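PDB 6VTV: gamma-glutamyl-gamma-aminobutyrate hydrolase PuuD from Escherichia coli, which hydrolyses the gamma-glutamyl linkage of gamma-glutamyl-gamma-aminobutyrate, releasing 4-aminobutanoate and glutamate in the last step from putrescine to 4-aminobutanoate. Local coordinates for residues F115-G120 / I239-F244; G120-V125 / H187-K192; H161-E166 / F181-L186; V209-V214 / V223-E228. All blocks are in the same frame, centred on the assembly; numbering follows the deposited sequence.

Interaction 1: residues F115-G120 / I239-F244; sequences FAICRG and ILFEGF
The strand residues 115-117, which carry Phe115 and Ile117, and the helical segment 239-244, which carries Leu240, Phe241 and Phe244, run at 147° to each other with their axes 10.3 Å apart at the closest, and no hydrogen bond links them. Phe115 carries most of the contact, touching Leu240, Phe241 and Phe244. Its chi1 of -172° sets CG anti to the backbone N; the ring edge meets Phe241, while CB lies over Phe244. Against Phe241 it makes a T-shaped pair: the Phe115 edge, led by CE2, points onto the Phe241 face, the planes stand at 90° and the centroids are 5.0 Å apart. The closest atoms of this pair are Phe115 CE2 and Phe241 CE1, at 3.5 Å. Phe115 CB sits over the centre of the Phe244 ring in a CH-pi contact, 3.6 Å from the centroid. Leu240 CB meets Phe115 CZ at 4.1 Å, the two side chains crossing at about a right angle. Deeper toward the active site, Ile117 CD1 touches Phe241 CZ at 3.9 Å, and Tyr70 together with helix 33-42 packs against the same group. The contact is thus a buried aromatic cluster held by ring and methylene packing without polar links; it fastens helix 235-254 to the strand that leads directly into Cys118, the predicted nucleophile.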
loop_
_atom_site.group_PDB
_atom_site.type_symbol
_atom_site.label_atom_id
_atom_site.label_comp_id
_atom_site.label_asym_id
_atom_site.label_seq_id
_atom_site.Cartn_x
_atom_site.Cartn_y
_atom_site.Cartn_z
ATOM N N PHE B 115 -10.630 -10.706 7.970
ATOM C CA PHE B 115 -9.632 -11.426 8.751
ATOM C C PHE B 115 -8.733 -10.400 9.422
ATOM O O PHE B 115 -8.071 -9.611 8.741
ATOM C CB PHE B 115 -8.812 -12.382 7.882
ATOM C CG PHE B 115 -7.896 -13.276 8.668
ATOM C CD1 PHE B 115 -8.313 -13.831 9.868
ATOM C CD2 PHE B 115 -6.622 -13.567 8.207
ATOM C CE1 PHE B 115 -7.475 -14.654 10.597
ATOM C CE2 PHE B 115 -5.779 -14.392 8.932
ATOM C CZ PHE B 115 -6.207 -14.937 10.127
ATOM N N ALA B 116 -8.715 -10.411 10.752
ATOM C CA ALA B 116 -8.036 -9.398 11.544
ATOM C C ALA B 116 -6.972 -10.041 12.421
ATOM O O ALA B 116 -7.189 -11.115 12.990
ATOM C CB ALA B 116 -9.039 -8.630 12.404
ATOM N N ILE B 117 -5.823 -9.376 12.531
ATOM C CA ILE B 117 -4.660 -9.902 13.239
ATOM C C ILE B 117 -4.224 -8.892 14.293
ATOM O O ILE B 117 -3.992 -7.719 13.977
ATOM C CB ILE B 117 -3.500 -10.209 12.273
ATOM C CG1 ILE B 117 -3.868 -11.367 11.340
ATOM C CG2 ILE B 117 -2.222 -10.520 13.049
ATOM C CD1 ILE B 117 -2.770 -11.737 10.363
ATOM N N CYS B 118 -4.111 -9.357 15.542
ATOM C CA CYS B 118 -3.571 -8.591 16.663
ATOM C C CYS B 118 -4.309 -7.266 16.842
ATOM O O CYS B 118 -5.388 -7.235 17.441
ATOM C CB CYS B 118 -2.067 -8.360 16.478
ATOM S SG CYS B 118 -1.235 -7.618 17.907
ATOM N N ARG B 119 -3.743 -6.165 16.336
ATOM C CA ARG B 119 -4.452 -4.890 16.405
ATOM C C ARG B 119 -5.787 -4.962 15.679
ATOM O O ARG B 119 -6.746 -4.288 16.073
ATOM C CB ARG B 119 -3.595 -3.766 15.819
ATOM C CG ARG B 119 -4.168 -2.377 16.063
ATOM C CD ARG B 119 -3.751 -1.414 14.968
ATOM N NE ARG B 119 -3.530 -0.069 15.486
ATOM C CZ ARG B 119 -4.450 0.889 15.493
ATOM N NH1 ARG B 119 -5.661 0.653 15.009
ATOM N NH2 ARG B 119 -4.158 2.084 15.984
ATOM N N GLY B 120 -5.867 -5.769 14.619
ATOM C CA GLY B 120 -7.130 -5.931 13.920
ATOM C C GLY B 120 -8.207 -6.539 14.798
ATOM O O GLY B 120 -9.363 -6.109 14.762
ATOM N N ILE B 239 -4.110 -22.865 7.564
ATOM C CA ILE B 239 -5.539 -23.155 7.519
ATOM C C ILE B 239 -6.355 -21.882 7.720
ATOM O O ILE B 239 -7.401 -21.694 7.085
ATOM C CB ILE B 239 -5.890 -24.236 8.557
ATOM C CG1 ILE B 239 -5.212 -25.558 8.188
ATOM C CG2 ILE B 239 -7.396 -24.426 8.654
ATOM C CD1 ILE B 239 -5.366 -26.646 9.227
ATOM N N LEU B 240 -5.888 -20.984 8.591
ATOM C CA LEU B 240 -6.623 -19.748 8.849
ATOM C C LEU B 240 -6.693 -18.879 7.602
ATOM O O LEU B 240 -7.764 -18.380 7.235
ATOM C CB LEU B 240 -5.970 -18.980 9.998
ATOM C CG LEU B 240 -6.067 -19.610 11.385
ATOM C CD1 LEU B 240 -5.301 -18.779 12.398
ATOM C CD2 LEU B 240 -7.521 -19.759 11.798
ATOM N N PHE B 241 -5.554 -18.682 6.936
ATOM C CA PHE B 241 -5.552 -17.902 5.705
ATOM C C PHE B 241 -6.286 -18.635 4.589
ATOM O O PHE B 241 -6.949 -18.004 3.758
ATOM C CB PHE B 241 -4.117 -17.573 5.295
ATOM C CG PHE B 241 -3.506 -16.450 6.089
ATOM C CD1 PHE B 241 -3.816 -15.125 5.814
ATOM C CD2 PHE B 241 -2.629 -16.726 7.124
ATOM C CE1 PHE B 241 -3.252 -14.099 6.554
ATOM C CE2 PHE B 241 -2.064 -15.708 7.867
ATOM C CZ PHE B 241 -2.376 -14.392 7.584
ATOM N N GLU B 242 -6.184 -19.965 4.550
ATOM C CA GLU B 242 -6.937 -20.723 3.555
ATOM C C GLU B 242 -8.436 -20.553 3.761
ATOM O O GLU B 242 -9.189 -20.390 2.790
ATOM C CB GLU B 242 -6.534 -22.199 3.602
ATOM C CG GLU B 242 -5.330 -22.559 2.722
ATOM C CD GLU B 242 -4.756 -23.912 3.100
ATOM O OE1 GLU B 242 -3.672 -24.297 2.603
ATOM O OE2 GLU B 242 -5.407 -24.590 3.919
ATOM N N GLY B 243 -8.880 -20.555 5.020
ATOM C CA GLY B 243 -10.295 -20.376 5.295
ATOM C C GLY B 243 -10.792 -18.981 4.966
ATOM O O GLY B 243 -11.930 -18.806 4.520
ATOM N N PHE B 244 -9.949 -17.968 5.185
ATOM C CA PHE B 244 -10.309 -16.602 4.814
ATOM C C PHE B 244 -10.514 -16.477 3.307
ATOM O O PHE B 244 -11.524 -15.931 2.847
ATOM C CB PHE B 244 -9.225 -15.637 5.299
ATOM C CG PHE B 244 -9.424 -14.220 4.846
ATOM C CD1 PHE B 244 -10.661 -13.611 4.957
ATOM C CD2 PHE B 244 -8.371 -13.498 4.311
ATOM C CE1 PHE B 244 -10.847 -12.309 4.543
ATOM C CE2 PHE B 244 -8.549 -12.194 3.895
ATOM C CZ PHE B 244 -9.790 -11.598 4.010
#

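Interaction 2: residues G120-V125 / H187-K192; sequences GLQELV and HGQGAK. With MN (manganese (II) ion), chain D.
Helix 119-127, which follows the predicted nucleophile Cys118, meets the loop that carries the manganese ligand His187, and Gln122 and Gln189 form the polar centre of this meeting. The Gln122 chain is extended beyond CG and brings its amide up to the Gln189 backbone. NE2 of Gln122 lies 3.0 Å from Gln189 O, but the angle is too poor for a hydrogen bond. Two waters make the polar links instead. One donates to both side-chain oxygens, Gln122 OE1 and Gln189 OE1; the other accepts from Gln122 NE2 at 3.0 Å and from the backbone N of Gln189. Gln189 O is taken by the imidazole of its own loop: His187 ND1 donates to it over 2.8 Å with an N-H...O angle of 160°, the oxygen lying close to the ring plane. This bond and the metal bond at His187 NE2, 2.2 Å to manganese, together hold the ring's orientation. Gln189 O thereby acts as a second-shell group that orients a metal ligand. Farther along, the contact turns apolar, with Val125 CG2 and Ala191 CB 4.3 Å apart. Leu132 of strand 132-133, which pairs antiparallel with strand 190-191, touches both glutamines, while the helix is backed by helix 94-109 through Glu123 and Leu124, and Ala191 also packs on Val209 of strand 209-214.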
loop_
_atom_site.group_PDB
_atom_site.type_symbol
_atom_site.label_atom_id
_atom_site.label_comp_id
_atom_site.label_asym_id
_atom_site.label_seq_id
_atom_site.Cartn_x
_atom_site.Cartn_y
_atom_site.Cartn_z
ATOM N N GLY B 120 -5.867 -5.769 14.619
ATOM C CA GLY B 120 -7.130 -5.931 13.920
ATOM C C GLY B 120 -8.207 -6.539 14.798
ATOM O O GLY B 120 -9.363 -6.109 14.762
ATOM N N LEU B 121 -7.849 -7.560 15.582
ATOM C CA LEU B 121 -8.800 -8.122 16.538
ATOM C C LEU B 121 -9.279 -7.052 17.509
ATOM O O LEU B 121 -10.478 -6.941 17.789
ATOM C CB LEU B 121 -8.167 -9.294 17.294
ATOM C CG LEU B 121 -8.930 -9.831 18.513
ATOM C CD1 LEU B 121 -8.825 -11.344 18.592
ATOM C CD2 LEU B 121 -8.434 -9.210 19.819
ATOM N N GLN B 122 -8.347 -6.256 18.036
ATOM C CA GLN B 122 -8.721 -5.167 18.930
ATOM C C GLN B 122 -9.569 -4.127 18.210
ATOM O O GLN B 122 -10.465 -3.529 18.817
ATOM C CB GLN B 122 -7.464 -4.531 19.526
ATOM C CG GLN B 122 -6.600 -5.518 20.306
ATOM C CD GLN B 122 -5.214 -4.980 20.609
ATOM O OE1 GLN B 122 -4.829 -3.918 20.121
ATOM N NE2 GLN B 122 -4.456 -5.714 21.416
ATOM N N GLU B 123 -9.310 -3.904 16.920
ATOM C CA GLU B 123 -10.184 -3.042 16.133
ATOM C C GLU B 123 -11.575 -3.650 15.996
ATOM O O GLU B 123 -12.581 -2.936 16.072
ATOM C CB GLU B 123 -9.568 -2.785 14.757
ATOM C CG GLU B 123 -8.394 -1.822 14.782
ATOM C CD GLU B 123 -7.606 -1.823 13.487
ATOM O OE1 GLU B 123 -7.756 -2.778 12.696
ATOM O OE2 GLU B 123 -6.836 -0.868 13.258
ATOM N N LEU B 124 -11.650 -4.970 15.800
ATOM C CA LEU B 124 -12.943 -5.642 15.708
ATOM C C LEU B 124 -13.724 -5.509 17.008
ATOM O O LEU B 124 -14.930 -5.234 16.998
ATOM C CB LEU B 124 -12.742 -7.118 15.359
ATOM C CG LEU B 124 -13.259 -7.630 14.014
ATOM C CD1 LEU B 124 -13.403 -9.146 14.051
ATOM C CD2 LEU B 124 -14.583 -6.973 13.655
ATOM N N VAL B 125 -13.049 -5.714 18.141
ATOM C CA VAL B 125 -13.719 -5.651 19.435
ATOM C C VAL B 125 -14.251 -4.247 19.691
ATOM O O VAL B 125 -15.390 -4.071 20.142
ATOM C CB VAL B 125 -12.761 -6.109 20.551
ATOM C CG1 VAL B 125 -13.346 -5.807 21.922
ATOM C CG2 VAL B 125 -12.458 -7.594 20.408
ATOM N N HIS B 187 1.609 -8.603 22.203
ATOM C CA HIS B 187 0.606 -7.582 22.469
ATOM C C HIS B 187 0.604 -7.219 23.947
ATOM O O HIS B 187 0.645 -8.099 24.812
ATOM C CB HIS B 187 -0.789 -8.046 22.033
ATOM C CG HIS B 187 -1.240 -9.317 22.684
ATOM N ND1 HIS B 187 -2.248 -9.352 23.623
ATOM C CD2 HIS B 187 -0.834 -10.598 22.521
ATOM C CE1 HIS B 187 -2.438 -10.599 24.016
ATOM N NE2 HIS B 187 -1.593 -11.375 23.363
ATOM N N GLY B 188 0.556 -5.917 24.222
ATOM C CA GLY B 188 0.455 -5.415 25.579
ATOM C C GLY B 188 -0.960 -5.004 25.921
ATOM O O GLY B 188 -1.268 -4.681 27.073
ATOM N N GLN B 189 -1.830 -5.004 24.916
ATOM C CA GLN B 189 -3.248 -4.750 25.093
ATOM C C GLN B 189 -4.034 -5.987 24.682
ATOM O O GLN B 189 -3.528 -6.865 23.976
ATOM C CB GLN B 189 -3.705 -3.530 24.279
ATOM C CG GLN B 189 -2.969 -2.245 24.632
ATOM C CD GLN B 189 -3.713 -1.000 24.190
ATOM O OE1 GLN B 189 -4.606 -1.062 23.345
ATOM N NE2 GLN B 189 -3.350 0.142 24.764
ATOM N N GLY B 190 -5.280 -6.058 25.142
ATOM C CA GLY B 190 -6.113 -7.206 24.836
ATOM C C GLY B 190 -7.572 -6.890 25.070
ATOM O O GLY B 190 -7.928 -5.830 25.587
ATOM N N ALA B 191 -8.419 -7.838 24.678
ATOM C CA ALA B 191 -9.857 -7.666 24.824
ATOM C C ALA B 191 -10.244 -7.651 26.297
ATOM O O ALA B 191 -9.820 -8.513 27.073
ATOM C CB ALA B 191 -10.602 -8.781 24.092
ATOM N N LYS B 192 -11.043 -6.658 26.684
ATOM C CA LYS B 192 -11.572 -6.587 28.039
ATOM C C LYS B 192 -13.031 -7.019 28.039
ATOM O O LYS B 192 -13.366 -8.106 28.519
ATOM C CB LYS B 192 -11.429 -5.172 28.607
ATOM C CG LYS B 192 -11.898 -5.032 30.047
ATOM C CD LYS B 192 -11.312 -3.791 30.702
ATOM C CE LYS B 192 -11.733 -2.527 29.970
ATOM N NZ LYS B 192 -11.083 -1.313 30.541
HETATM MN MN MN D . -1.278 -13.548 23.693
HETATM O O HOH W 1 -5.111 -1.452 20.565
HETATM O O HOH W 2 -1.623 -4.764 21.829
HETATM O O HOH W 3 -1.327 -13.968 21.436
#

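Interaction 3: residues H161-E166 / F181-L186; sequences HEVQVE and FWVNSL. With MN (manganese (II) ion), chain D.
His161 and Val183, like Val163 and Phe181, are paired in antiparallel strands whose tight part is the backbone and the better covered face, with His161, Val163 and Val183 buried and Phe181 partly exposed. Four hydrogen bonds join the two hydrogen-bonded pairs, among them Val183 N to His161 O at 2.9 Å and Val163 N to Phe181 O at 3.0 Å. Between them, at the non-hydrogen-bonded pair of Glu162 and Trp182, Glu162 CA makes a CA-H...O contact with Phe181 O. Packing is close: Val163 CG2 lies over the Phe181 ring, 3.4 Å from Phe181 CE1, while Val165 CG2 meets the edge of that ring at Phe181 CE2. The opposite face is the more exposed. There Glu162 CG sits over the centre of the six-membered ring of Trp182 in a CH-pi contact, 3.4 Å from the centroid, and the carboxylate plane is only 16° from that of the indole. At the inner end, His161 NE2 and Ser185 OG bind manganese at 2.3 Å and 2.2 Å. His161 ND1 donates to Glu162 O at 2.9 Å, approaching from above the carbonyl plane, and this bond steadies the ring. A metal-bound water donates to Asn184 O, and Asn184 OD1 accepts a bond from the backbone N of His226. The pairing sets His161 beside the loop after strand 180-183, where Ser185 supplies a second ligand, and the positive ion would be expected to polarise the serine hydroxyl.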
loop_
_atom_site.group_PDB
_atom_site.type_symbol
_atom_site.label_atom_id
_atom_site.label_comp_id
_atom_site.label_asym_id
_atom_site.label_seq_id
_atom_site.Cartn_x
_atom_site.Cartn_y
_atom_site.Cartn_z
ATOM N N HIS B 161 2.410 -18.954 24.088
ATOM C CA HIS B 161 1.466 -19.591 24.992
ATOM C C HIS B 161 0.445 -20.356 24.163
ATOM O O HIS B 161 0.354 -20.195 22.941
ATOM C CB HIS B 161 0.780 -18.563 25.901
ATOM C CG HIS B 161 -0.012 -17.533 25.156
ATOM N ND1 HIS B 161 -1.201 -17.822 24.522
ATOM C CD2 HIS B 161 0.217 -16.215 24.943
ATOM C CE1 HIS B 161 -1.671 -16.728 23.950
ATOM N NE2 HIS B 161 -0.829 -15.739 24.190
ATOM N N GLU B 162 -0.330 -21.196 24.839
ATOM C CA GLU B 162 -1.369 -21.956 24.167
ATOM C C GLU B 162 -2.679 -21.174 24.151
ATOM O O GLU B 162 -2.856 -20.183 24.861
ATOM C CB GLU B 162 -1.569 -23.312 24.844
ATOM C CG GLU B 162 -0.299 -24.126 24.994
ATOM C CD GLU B 162 -0.500 -25.359 25.852
ATOM O OE1 GLU B 162 -0.743 -26.445 25.285
ATOM O OE2 GLU B 162 -0.416 -25.241 27.092
ATOM N N VAL B 163 -3.599 -21.629 23.303
ATOM C CA VAL B 163 -4.971 -21.139 23.287
ATOM C C VAL B 163 -5.892 -22.340 23.139
ATOM O O VAL B 163 -5.542 -23.343 22.510
ATOM C CB VAL B 163 -5.230 -20.112 22.158
ATOM C CG1 VAL B 163 -4.469 -18.820 22.414
ATOM C CG2 VAL B 163 -4.851 -20.694 20.813
ATOM N N GLN B 164 -7.076 -22.240 23.736
ATOM C CA GLN B 164 -8.077 -23.295 23.678
ATOM C C GLN B 164 -9.280 -22.805 22.886
ATOM O O GLN B 164 -9.860 -21.765 23.212
ATOM C CB GLN B 164 -8.503 -23.727 25.082
ATOM C CG GLN B 164 -9.530 -24.845 25.094
ATOM C CD GLN B 164 -9.455 -25.685 26.352
ATOM O OE1 GLN B 164 -10.310 -25.582 27.230
ATOM N NE2 GLN B 164 -8.429 -26.523 26.445
ATOM N N VAL B 165 -9.652 -23.560 21.853
ATOM C CA VAL B 165 -10.744 -23.158 20.976
ATOM C C VAL B 165 -12.073 -23.331 21.698
ATOM O O VAL B 165 -12.327 -24.365 22.330
ATOM C CB VAL B 165 -10.713 -23.972 19.674
ATOM C CG1 VAL B 165 -11.950 -23.686 18.833
ATOM C CG2 VAL B 165 -9.448 -23.667 18.889
ATOM N N GLU B 166 -12.927 -22.313 21.614
ATOM C CA GLU B 166 -14.298 -22.427 22.093
ATOM C C GLU B 166 -15.147 -23.064 20.999
ATOM O O GLU B 166 -15.207 -22.554 19.875
ATOM C CB GLU B 166 -14.850 -21.059 22.485
ATOM C CG GLU B 166 -16.228 -21.112 23.127
ATOM C CD GLU B 166 -16.597 -19.822 23.833
ATOM O OE1 GLU B 166 -15.815 -19.371 24.695
ATOM O OE2 GLU B 166 -17.671 -19.261 23.527
ATOM N N PHE B 181 -3.701 -25.406 20.826
ATOM C CA PHE B 181 -2.474 -25.291 20.048
ATOM C C PHE B 181 -1.676 -24.093 20.540
ATOM O O PHE B 181 -2.169 -23.257 21.300
ATOM C CB PHE B 181 -2.768 -25.171 18.551
ATOM C CG PHE B 181 -3.800 -24.136 18.214
ATOM C CD1 PHE B 181 -3.430 -22.825 17.961
ATOM C CD2 PHE B 181 -5.142 -24.472 18.145
ATOM C CE1 PHE B 181 -4.378 -21.871 17.646
ATOM C CE2 PHE B 181 -6.094 -23.522 17.832
ATOM C CZ PHE B 181 -5.712 -22.218 17.584
ATOM N N TRP B 182 -0.429 -24.022 20.081
ATOM C CA TRP B 182 0.490 -22.961 20.464
ATOM C C TRP B 182 0.380 -21.785 19.504
ATOM O O TRP B 182 0.197 -21.966 18.297
ATOM C CB TRP B 182 1.930 -23.478 20.481
ATOM C CG TRP B 182 2.226 -24.401 21.618
ATOM C CD1 TRP B 182 2.189 -25.765 21.599
ATOM C CD2 TRP B 182 2.612 -24.028 22.945
ATOM N NE1 TRP B 182 2.526 -26.265 22.832
ATOM C CE2 TRP B 182 2.791 -25.219 23.677
ATOM C CE3 TRP B 182 2.824 -22.804 23.586
ATOM C CZ2 TRP B 182 3.171 -25.220 25.018
ATOM C CZ3 TRP B 182 3.200 -22.807 24.916
ATOM C CH2 TRP B 182 3.369 -24.008 25.618
ATOM N N VAL B 183 0.494 -20.578 20.053
ATOM C CA VAL B 183 0.498 -19.350 19.267
ATOM C C VAL B 183 1.589 -18.440 19.809
ATOM O O VAL B 183 1.980 -18.535 20.977
ATOM C CB VAL B 183 -0.869 -18.628 19.300
ATOM C CG1 VAL B 183 -1.964 -19.508 18.715
ATOM C CG2 VAL B 183 -1.218 -18.206 20.720
ATOM N N ASN B 184 2.094 -17.559 18.949
ATOM C CA ASN B 184 2.971 -16.502 19.424
ATOM C C ASN B 184 2.141 -15.418 20.112
ATOM O O ASN B 184 0.909 -15.447 20.109
ATOM C CB ASN B 184 3.802 -15.925 18.273
ATOM C CG ASN B 184 2.959 -15.529 17.073
ATOM O OD1 ASN B 184 1.800 -15.139 17.211
ATOM N ND2 ASN B 184 3.544 -15.624 15.885
ATOM N N SER B 185 2.826 -14.454 20.718
ATOM C CA SER B 185 2.138 -13.400 21.457
ATOM C C SER B 185 3.012 -12.157 21.458
ATOM O O SER B 185 4.140 -12.192 21.958
ATOM C CB SER B 185 1.825 -13.848 22.888
ATOM O OG SER B 185 0.888 -12.987 23.512
ATOM N N LEU B 186 2.500 -11.064 20.892
ATOM C CA LEU B 186 3.224 -9.799 20.823
ATOM C C LEU B 186 2.243 -8.641 21.033
ATOM O O LEU B 186 2.048 -7.784 20.173
ATOM C CB LEU B 186 3.959 -9.647 19.491
ATOM C CG LEU B 186 4.915 -10.745 19.015
ATOM C CD1 LEU B 186 4.169 -11.773 18.181
ATOM C CD2 LEU B 186 6.064 -10.146 18.217
HETATM MN MN MN D . -1.278 -13.548 23.693
HETATM O O HOH W 3 -1.327 -13.968 21.436
#

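Interaction 4: residues V209-V214 / V223-E228; sequences VEAVSV and VQWHPE. With MN (manganese (II) ion), chain D.
The indole of Trp225 has Val223 CB over one face, offset toward the rim, and Glu210 CB in plane at its edge. Ala211 CB approaches Trp225 CH2 obliquely at 4.0 Å, and Glu210 O lies 3.2 Å from Trp225 CZ3. That same oxygen accepts a hydrogen bond from Gln224 N at 2.7 Å, the donor tilted 29° from the carbonyl plane. The Glu210 side chain bends at chi2 (-95°), and its two carboxylate oxygens divide their work: OE2 binds manganese at 2.2 Å, whereas OE1 accepts a short bond from the metal-bound water and meets Gln224 CB at 3.4 Å. A second water bridges Val209 O and Gln224 OE1. Farther on, His226 ND1 donates to the syn lone pair of Glu228 OE2 at 2.6 Å, the oxygen in the imidazole plane. Ala211 and Val223 form an antiparallel non-hydrogen-bonded pair, next to a classic beta bulge at Glu210 and Ala211 opposite Ala202. The His-carboxylate pair belongs to the predicted Cys-His-Glu triad of class I glutamine amidotransferase-like hydrolases.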
loop_
_atom_site.group_PDB
_atom_site.type_symbol
_atom_site.label_atom_id
_atom_site.label_comp_id
_atom_site.label_asym_id
_atom_site.label_seq_id
_atom_site.Cartn_x
_atom_site.Cartn_y
_atom_site.Cartn_z
ATOM N N VAL B 209 -9.303 -13.376 26.096
ATOM C CA VAL B 209 -9.839 -13.694 24.779
ATOM C C VAL B 209 -8.754 -13.459 23.736
ATOM O O VAL B 209 -8.211 -12.353 23.620
ATOM C CB VAL B 209 -11.091 -12.859 24.482
ATOM C CG1 VAL B 209 -11.531 -13.070 23.049
ATOM C CG2 VAL B 209 -12.210 -13.224 25.447
ATOM N N GLU B 210 -8.427 -14.503 22.976
ATOM C CA GLU B 210 -7.393 -14.430 21.953
ATOM C C GLU B 210 -7.945 -14.527 20.538
ATOM O O GLU B 210 -7.178 -14.379 19.580
ATOM C CB GLU B 210 -6.347 -15.531 22.178
ATOM C CG GLU B 210 -5.379 -15.249 23.318
ATOM C CD GLU B 210 -4.084 -14.613 22.845
ATOM O OE1 GLU B 210 -3.713 -14.822 21.671
ATOM O OE2 GLU B 210 -3.438 -13.904 23.645
ATOM N N ALA B 211 -9.245 -14.767 20.377
ATOM C CA ALA B 211 -9.853 -14.855 19.058
ATOM C C ALA B 211 -11.354 -14.635 19.187
ATOM O O ALA B 211 -11.976 -15.124 20.131
ATOM C CB ALA B 211 -9.565 -16.209 18.399
ATOM N N VAL B 212 -11.924 -13.896 18.233
ATOM C CA VAL B 212 -13.350 -13.584 18.211
ATOM C C VAL B 212 -13.866 -13.743 16.786
ATOM O O VAL B 212 -13.099 -13.827 15.826
ATOM C CB VAL B 212 -13.652 -12.159 18.722
ATOM C CG1 VAL B 212 -13.358 -12.044 20.204
ATOM C CG2 VAL B 212 -12.858 -11.128 17.930
ATOM N N SER B 213 -15.191 -13.775 16.660
ATOM C CA SER B 213 -15.830 -13.772 15.354
ATOM C C SER B 213 -17.201 -13.124 15.483
ATOM O O SER B 213 -17.843 -13.199 16.533
ATOM C CB SER B 213 -15.955 -15.183 14.766
ATOM O OG SER B 213 -17.047 -15.886 15.329
ATOM N N VAL B 214 -17.638 -12.480 14.405
ATOM C CA VAL B 214 -18.915 -11.775 14.403
ATOM C C VAL B 214 -20.035 -12.779 14.163
ATOM O O VAL B 214 -20.024 -13.514 13.169
ATOM C CB VAL B 214 -18.936 -10.662 13.346
ATOM C CG1 VAL B 214 -20.335 -10.080 13.216
ATOM C CG2 VAL B 214 -17.940 -9.574 13.706
ATOM N N VAL B 223 -7.912 -12.722 15.307
ATOM C CA VAL B 223 -7.023 -13.466 16.188
ATOM C C VAL B 223 -6.036 -12.491 16.811
ATOM O O VAL B 223 -5.636 -11.499 16.193
ATOM C CB VAL B 223 -6.282 -14.613 15.457
ATOM C CG1 VAL B 223 -7.278 -15.571 14.820
ATOM C CG2 VAL B 223 -5.324 -14.065 14.411
ATOM N N GLN B 224 -5.658 -12.769 18.060
ATOM C CA GLN B 224 -4.755 -11.887 18.787
ATOM C C GLN B 224 -3.290 -12.171 18.483
ATOM O O GLN B 224 -2.454 -11.272 18.627
ATOM C CB GLN B 224 -5.019 -12.004 20.292
ATOM C CG GLN B 224 -4.186 -11.077 21.168
ATOM C CD GLN B 224 -4.481 -9.609 20.924
ATOM O OE1 GLN B 224 -5.463 -9.066 21.433
ATOM N NE2 GLN B 224 -3.623 -8.955 20.148
ATOM N N TRP B 225 -2.964 -13.386 18.052
ATOM C CA TRP B 225 -1.591 -13.740 17.730
ATOM C C TRP B 225 -1.275 -13.319 16.294
ATOM O O TRP B 225 -2.049 -12.614 15.643
ATOM C CB TRP B 225 -1.359 -15.231 17.965
ATOM C CG TRP B 225 -2.227 -16.144 17.152
ATOM C CD1 TRP B 225 -1.916 -16.716 15.954
ATOM C CD2 TRP B 225 -3.536 -16.617 17.495
ATOM N NE1 TRP B 225 -2.954 -17.506 15.521
ATOM C CE2 TRP B 225 -3.961 -17.463 16.450
ATOM C CE3 TRP B 225 -4.393 -16.404 18.581
ATOM C CZ2 TRP B 225 -5.203 -18.094 16.458
ATOM C CZ3 TRP B 225 -5.627 -17.033 18.587
ATOM C CH2 TRP B 225 -6.019 -17.867 17.532
ATOM N N HIS B 226 -0.119 -13.753 15.785
ATOM C CA HIS B 226 0.388 -13.340 14.478
ATOM C C HIS B 226 0.539 -14.567 13.585
ATOM O O HIS B 226 1.633 -15.144 13.481
ATOM C CB HIS B 226 1.717 -12.599 14.612
ATOM C CG HIS B 226 1.572 -11.180 15.065
ATOM N ND1 HIS B 226 1.838 -10.107 14.242
ATOM C CD2 HIS B 226 1.192 -10.656 16.255
ATOM C CE1 HIS B 226 1.626 -8.983 14.904
ATOM N NE2 HIS B 226 1.234 -9.289 16.128
ATOM N N PRO B 227 -0.536 -14.991 12.913
ATOM C CA PRO B 227 -0.422 -16.129 11.990
ATOM C C PRO B 227 0.287 -15.790 10.688
ATOM O O PRO B 227 0.634 -16.710 9.937
ATOM C CB PRO B 227 -1.882 -16.523 11.742
ATOM C CG PRO B 227 -2.639 -15.243 11.908
ATOM C CD PRO B 227 -1.900 -14.431 12.944
ATOM N N GLU B 228 0.517 -14.508 10.397
ATOM C CA GLU B 228 1.220 -14.139 9.174
ATOM C C GLU B 228 2.696 -14.509 9.219
ATOM O O GLU B 228 3.340 -14.564 8.166
ATOM C CB GLU B 228 1.070 -12.637 8.916
ATOM C CG GLU B 228 2.096 -11.777 9.639
ATOM C CD GLU B 228 1.728 -11.509 11.087
ATOM O OE1 GLU B 228 0.691 -12.028 11.549
ATOM O OE2 GLU B 228 2.477 -10.772 11.765
HETATM MN MN MN D . -1.278 -13.548 23.693
HETATM O O HOH W 4 -7.127 -9.974 23.471
HETATM O O HOH W 3 -1.327 -13.968 21.436
#

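In the fold
Interactions 1, 2 and 4 are buried, whereas interaction 3 lies farther from the centre of the chain and is more exposed on the face of Glu162 and Trp182. Interaction 1 packs the strand before helix 119-127 with aromatic rings, and interaction 2 joins the helix itself to the His187 loop, largely through water. Interactions 1, 3 and 4 reach the same mixed sheet, and the backbone of Val223 in interaction 4 probably hydrogen-bonds with Ala116 and Cys118. Interactions 2, 3 and 4 supply four of the five protein ligands of one manganese ion, His145 being the other. The apolar contact thus backs the predicted nucleophile strand, while the polar ones surround the metal.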